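Local coordinates for aminopeptidase N (Francisella tularensis subsp. tularensis, PDB 5DLL), which releases N-terminal amino acids from peptides as a zinc-dependent M1-family aminopeptidase, and probably takes part in degrading intracellular peptides left by protein breakdown, at residues A[672-677]-A[706-711]; A[805-810]-A[845-850]. All blocks are in the same frame, centred on the assembly; numbering follows the deposited sequence.

Contact 1: A[672-677]-A[706-711]; sequences AKRKLK and NMTDQQ
From one turn to the next of helix 668-685, R674 lays its methylenes against D709 in the first turn of helix 707-717, and K677 brings its ammonium to it. The two short helical segments run almost exactly parallel, 5° apart, but their axes stay 10.5 Å from each other, so long side chains have to bridge the gap. R674 starts out toward the partner helix. Its CB only skirts the carboxylate of D709, while CG passes closer and CD lies 3.4 Å from D709 OD1; the two side chains cross at about a right angle. At CD the chain also comes near N706 ND2 and T708 CB, then bends at chi3 (-69°), and the guanidinium, steeply inclined to the carboxylate, is carried on past D709: NE stays 4.9 Å from D709 OD1 and instead forms a salt bridge with D297, whereas NH2 donates to the carbonyl of S665. D297 also gives its backbone N-H to T708 OG1, which ties this corner of the alpha-helical C-terminal domain, assigned to an ARM-repeat family, to the start of helix 297-312. The charge partner of D709 across the contact is K677. With CG anti to its backbone N and a bend at chi3, K677 brings NZ obliquely above the carboxylate plane, 3.2 Å from both D709 OD1 and D709 OD2; the salt bridge is thus forked, and this off-plane position fits the weakness of both its hydrogen bonds. N706 is the N-cap of helix 707-717: its OD1 accepts from D709 N at 2.8 Å, a fairly straight bond (164°) whose donor lies above the carbonyl plane. Its ND2 returns a weak hydrogen bond to D709 OD2, while L700 of helix 691-703 touches the side chains of both K677 and D709.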
loop_
_atom_site.group_PDB
_atom_site.type_symbol
_atom_site.label_atom_id
_atom_site.label_comp_id
_atom_site.label_asym_id
_atom_site.label_seq_id
_atom_site.Cartn_x
_atom_site.Cartn_y
_atom_site.Cartn_z
ATOM N N ALA A 672 -10.040 17.415 -8.810
ATOM C CA ALA A 672 -9.775 18.342 -7.701
ATOM C C ALA A 672 -10.956 19.267 -7.421
ATOM O O ALA A 672 -11.205 19.638 -6.271
ATOM C CB ALA A 672 -8.532 19.169 -7.994
ATOM N N LYS A 673 -11.662 19.639 -8.489
ATOM C CA LYS A 673 -12.875 20.465 -8.411
ATOM C C LYS A 673 -13.929 19.731 -7.583
ATOM O O LYS A 673 -14.499 20.296 -6.645
ATOM C CB LYS A 673 -13.415 20.744 -9.829
ATOM C CG LYS A 673 -13.847 22.176 -10.124
ATOM C CD LYS A 673 -13.737 22.462 -11.623
ATOM C CE LYS A 673 -14.658 23.578 -12.112
ATOM N NZ LYS A 673 -14.157 24.961 -11.872
ATOM N N ARG A 674 -14.148 18.459 -7.924
ATOM C CA ARG A 674 -15.180 17.625 -7.296
ATOM C C ARG A 674 -14.994 17.395 -5.802
ATOM O O ARG A 674 -15.972 17.191 -5.079
ATOM C CB ARG A 674 -15.269 16.259 -7.989
ATOM C CG ARG A 674 -16.198 16.219 -9.190
ATOM C CD ARG A 674 -16.405 14.793 -9.675
ATOM N NE ARG A 674 -15.190 14.248 -10.280
ATOM C CZ ARG A 674 -14.826 14.415 -11.552
ATOM N NH1 ARG A 674 -15.580 15.116 -12.393
ATOM N NH2 ARG A 674 -13.696 13.870 -11.992
ATOM N N LYS A 675 -13.755 17.402 -5.330
ATOM C CA LYS A 675 -13.528 17.169 -3.907
ATOM C C LYS A 675 -13.575 18.455 -3.089
ATOM O O LYS A 675 -14.084 18.440 -1.970
ATOM C CB LYS A 675 -12.259 16.357 -3.640
ATOM C CG LYS A 675 -10.959 16.921 -4.176
ATOM C CD LYS A 675 -9.807 15.977 -3.857
ATOM C CE LYS A 675 -9.924 14.649 -4.598
ATOM N NZ LYS A 675 -8.726 13.787 -4.413
ATOM N N LEU A 676 -13.081 19.563 -3.638
ATOM C CA LEU A 676 -13.284 20.862 -2.988
ATOM C C LEU A 676 -14.777 21.179 -2.934
ATOM O O LEU A 676 -15.271 21.705 -1.934
ATOM C CB LEU A 676 -12.546 21.991 -3.710
ATOM C CG LEU A 676 -12.678 23.358 -3.019
ATOM C CD1 LEU A 676 -12.041 23.320 -1.638
ATOM C CD2 LEU A 676 -12.077 24.484 -3.843
ATOM N N LYS A 677 -15.482 20.863 -4.020
ATOM C CA LYS A 677 -16.939 20.952 -4.048
ATOM C C LYS A 677 -17.559 20.176 -2.881
ATOM O O LYS A 677 -18.471 20.669 -2.220
ATOM C CB LYS A 677 -17.477 20.426 -5.381
ATOM C CG LYS A 677 -18.990 20.282 -5.415
ATOM C CD LYS A 677 -19.525 20.042 -6.814
ATOM C CE LYS A 677 -18.999 18.749 -7.408
ATOM N NZ LYS A 677 -19.864 18.297 -8.532
ATOM N N ASN A 706 -22.090 10.656 -12.232
ATOM C CA ASN A 706 -21.008 9.756 -11.839
ATOM C C ASN A 706 -21.160 9.342 -10.377
ATOM O O ASN A 706 -21.964 9.925 -9.647
ATOM C CB ASN A 706 -19.653 10.434 -12.059
ATOM C CG ASN A 706 -19.421 11.602 -11.114
ATOM O OD1 ASN A 706 -19.090 11.409 -9.944
ATOM N ND2 ASN A 706 -19.581 12.818 -11.622
ATOM N N MET A 707 -20.380 8.355 -9.944
ATOM C CA MET A 707 -20.478 7.873 -8.564
ATOM C C MET A 707 -19.845 8.828 -7.552
ATOM O O MET A 707 -20.351 8.961 -6.439
ATOM C CB MET A 707 -19.863 6.477 -8.410
ATOM C CG MET A 707 -20.188 5.802 -7.077
ATOM S SD MET A 707 -21.955 5.618 -6.733
ATOM C CE MET A 707 -22.483 4.583 -8.097
ATOM N N THR A 708 -18.750 9.487 -7.926
ATOM C CA THR A 708 -18.054 10.392 -7.008
ATOM C C THR A 708 -18.999 11.457 -6.446
ATOM O O THR A 708 -19.021 11.700 -5.240
ATOM C CB THR A 708 -16.860 11.088 -7.684
ATOM O OG1 THR A 708 -16.217 10.181 -8.591
ATOM C CG2 THR A 708 -15.868 11.567 -6.632
ATOM N N ASP A 709 -19.786 12.070 -7.325
ATOM C CA ASP A 709 -20.764 13.091 -6.929
ATOM C C ASP A 709 -21.964 12.494 -6.194
ATOM O O ASP A 709 -22.495 13.102 -5.266
ATOM C CB ASP A 709 -21.266 13.872 -8.155
ATOM C CG ASP A 709 -20.275 14.925 -8.643
ATOM O OD1 ASP A 709 -19.315 15.256 -7.915
ATOM O OD2 ASP A 709 -20.476 15.440 -9.763
ATOM N N GLN A 710 -22.400 11.312 -6.617
ATOM C CA GLN A 710 -23.525 10.652 -5.959
ATOM C C GLN A 710 -23.144 10.145 -4.564
ATOM O O GLN A 710 -23.951 10.195 -3.642
ATOM C CB GLN A 710 -24.058 9.513 -6.823
ATOM C CG GLN A 710 -25.437 9.028 -6.403
ATOM C CD GLN A 710 -26.175 8.294 -7.510
ATOM O OE1 GLN A 710 -25.678 8.161 -8.628
ATOM N NE2 GLN A 710 -27.374 7.818 -7.201
ATOM N N GLN A 711 -21.912 9.667 -4.425
ATOM C CA GLN A 711 -21.353 9.305 -3.124
ATOM C C GLN A 711 -21.307 10.534 -2.211
ATOM O O GLN A 711 -21.697 10.459 -1.041
ATOM C CB GLN A 711 -19.955 8.673 -3.295
ATOM C CG GLN A 711 -19.080 8.622 -2.040
ATOM C CD GLN A 711 -18.257 9.892 -1.819
ATOM O OE1 GLN A 711 -17.635 10.421 -2.747
ATOM N NE2 GLN A 711 -18.249 10.383 -0.579
#

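Contact 2: A[805-810]-A[845-850]; sequences MADTVL and LEKIKA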
loop_
_atom_site.group_PDB
_atom_site.type_symbol
_atom_site.label_atom_id
_atom_site.label_comp_id
_atom_site.label_asym_id
_atom_site.label_seq_id
_atom_site.Cartn_x
_atom_site.Cartn_y
_atom_site.Cartn_z
ATOM N N MET A 805 -20.120 -5.035 19.290
ATOM C CA MET A 805 -18.898 -5.559 18.688
ATOM C C MET A 805 -18.527 -6.950 19.222
ATOM O O MET A 805 -18.109 -7.812 18.450
ATOM C CB MET A 805 -17.736 -4.577 18.875
ATOM C CG MET A 805 -16.525 -4.853 17.984
ATOM S SD MET A 805 -16.851 -4.872 16.201
ATOM C CE MET A 805 -17.123 -3.138 15.851
ATOM N N ALA A 806 -18.680 -7.173 20.529
ATOM C CA ALA A 806 -18.428 -8.499 21.124
ATOM C C ALA A 806 -19.384 -9.556 20.564
ATOM O O ALA A 806 -18.971 -10.683 20.268
ATOM C CB ALA A 806 -18.540 -8.445 22.643
ATOM N N ASP A 807 -20.655 -9.181 20.422
ATOM C CA ASP A 807 -21.679 -10.072 19.886
ATOM C C ASP A 807 -21.350 -10.484 18.460
ATOM O O ASP A 807 -21.329 -11.668 18.138
ATOM C CB ASP A 807 -23.054 -9.395 19.909
ATOM C CG ASP A 807 -23.567 -9.137 21.318
ATOM O OD1 ASP A 807 -23.026 -9.711 22.290
ATOM O OD2 ASP A 807 -24.525 -8.349 21.448
ATOM N N THR A 808 -21.088 -9.500 17.611
ATOM C CA THR A 808 -20.828 -9.769 16.200
ATOM C C THR A 808 -19.586 -10.637 16.006
ATOM O O THR A 808 -19.580 -11.526 15.159
ATOM C CB THR A 808 -20.694 -8.463 15.398
ATOM O OG1 THR A 808 -19.899 -7.538 16.139
ATOM C CG2 THR A 808 -22.065 -7.846 15.144
ATOM N N VAL A 809 -18.549 -10.395 16.804
ATOM C CA VAL A 809 -17.339 -11.219 16.770
ATOM C C VAL A 809 -17.663 -12.696 16.989
ATOM O O VAL A 809 -17.109 -13.562 16.314
ATOM C CB VAL A 809 -16.308 -10.763 17.826
ATOM C CG1 VAL A 809 -15.202 -11.802 17.993
ATOM C CG2 VAL A 809 -15.714 -9.413 17.439
ATOM N N LEU A 810 -18.556 -12.975 17.934
ATOM C CA LEU A 810 -18.957 -14.347 18.230
ATOM C C LEU A 810 -19.819 -14.959 17.123
ATOM O O LEU A 810 -19.740 -16.161 16.874
ATOM C CB LEU A 810 -19.686 -14.412 19.578
ATOM C CG LEU A 810 -18.801 -14.088 20.790
ATOM C CD1 LEU A 810 -19.645 -13.941 22.050
ATOM C CD2 LEU A 810 -17.711 -15.138 20.977
ATOM N N LEU A 845 -13.993 -7.843 25.608
ATOM C CA LEU A 845 -12.959 -8.833 25.301
ATOM C C LEU A 845 -13.114 -10.085 26.170
ATOM O O LEU A 845 -13.009 -11.203 25.674
ATOM C CB LEU A 845 -11.557 -8.239 25.480
ATOM C CG LEU A 845 -11.122 -7.219 24.422
ATOM C CD1 LEU A 845 -9.758 -6.643 24.776
ATOM C CD2 LEU A 845 -11.099 -7.839 23.031
ATOM N N GLU A 846 -13.370 -9.892 27.462
ATOM C CA GLU A 846 -13.574 -11.015 28.384
ATOM C C GLU A 846 -14.870 -11.780 28.086
ATOM O O GLU A 846 -14.957 -12.974 28.354
ATOM C CB GLU A 846 -13.538 -10.539 29.847
ATOM C CG GLU A 846 -12.126 -10.365 30.397
ATOM C CD GLU A 846 -12.055 -9.470 31.626
ATOM O OE1 GLU A 846 -13.103 -9.217 32.260
ATOM O OE2 GLU A 846 -10.940 -9.014 31.963
ATOM N N LYS A 847 -15.865 -11.091 27.531
ATOM C CA LYS A 847 -17.110 -11.728 27.106
ATOM C C LYS A 847 -16.870 -12.646 25.906
ATOM O O LYS A 847 -17.455 -13.725 25.813
ATOM C CB LYS A 847 -18.160 -10.665 26.767
ATOM C CG LYS A 847 -19.595 -11.167 26.695
ATOM C CD LYS A 847 -20.022 -11.449 25.267
ATOM C CE LYS A 847 -21.460 -11.938 25.202
ATOM N NZ LYS A 847 -22.433 -10.909 25.655
ATOM N N ILE A 848 -16.006 -12.216 24.996
ATOM C CA ILE A 848 -15.606 -13.032 23.846
ATOM C C ILE A 848 -14.827 -14.269 24.321
ATOM O O ILE A 848 -15.121 -15.394 23.917
ATOM C CB ILE A 848 -14.760 -12.199 22.843
ATOM C CG1 ILE A 848 -15.630 -11.123 22.172
ATOM C CG2 ILE A 848 -14.118 -13.086 21.780
ATOM C CD1 ILE A 848 -14.850 -9.948 21.613
ATOM N N LYS A 849 -13.839 -14.039 25.180
ATOM C CA LYS A 849 -13.009 -15.099 25.767
ATOM C C LYS A 849 -13.844 -16.162 26.506
ATOM O O LYS A 849 -13.557 -17.358 26.420
ATOM C CB LYS A 849 -11.988 -14.450 26.716
ATOM C CG LYS A 849 -11.163 -15.384 27.587
ATOM C CD LYS A 849 -10.250 -14.574 28.500
ATOM C CE LYS A 849 -9.837 -15.340 29.745
ATOM N NZ LYS A 849 -8.992 -16.518 29.418
ATOM N N ALA A 850 -14.884 -15.716 27.207
ATOM C CA ALA A 850 -15.686 -16.584 28.066
ATOM C C ALA A 850 -16.824 -17.313 27.337
ATOM O O ALA A 850 -17.522 -18.118 27.951
ATOM C CB ALA A 850 -16.245 -15.777 29.228
#
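Helical segments 805-810 and 845-849 run in the same general direction, with a signed crossing angle of -26° and a closest axis approach of 9.2 Å, and the backbones come nearest at A806 and I848, whose CA atoms are 6.0 Å apart. The small side chain of A806 permits this approach. I848 lies over it with CG1 anti to its own carbonyl carbon, which sets CG1 4.0 Å from A806 CB and carries CD1 on over A806 CA to V809, where CD1 meets V809 CG1 at 4.1 Å. The other branch of I848, CG2, also faces V809 CG1. L810 splits its two methyls between neighbours: CD2 rests against the backbone of I848, 3.9 Å from I848 O, while CD1 meets the aliphatic chain of K847 at CD, 4.1 Å away. Bent at chi2 and chi4, K847 then brings NZ toward D807 OD1, a long salt bridge of 3.6 Å at the exposed margin. These helices belong to the alpha-helical C-terminal domain: M805 and T808 touch I784 of helix 777-788, whereas L845 and I848 pack on the C-terminal helix 855-866.

Both contacts lie in the same C-terminal helical domain, of a family assigned ARM repeats and separated along the chain from the catalytic domain by an Ig-like one. Contact 1 closes before contact 2 opens. Their centres are about 39 Å apart and their nearest atoms about 21 Å, so they do not touch. Each pairs a helix with the next but one, 668-685 with 707-717 and 800-815 with 835-849, both running in the same general direction, consistent with a stacked alpha-helical array. Contact 1 abuts the catalytic domain at D297, at the start of the helix that carries zinc ligand H309, while contact 2 packs against the C-terminal helix 855-866.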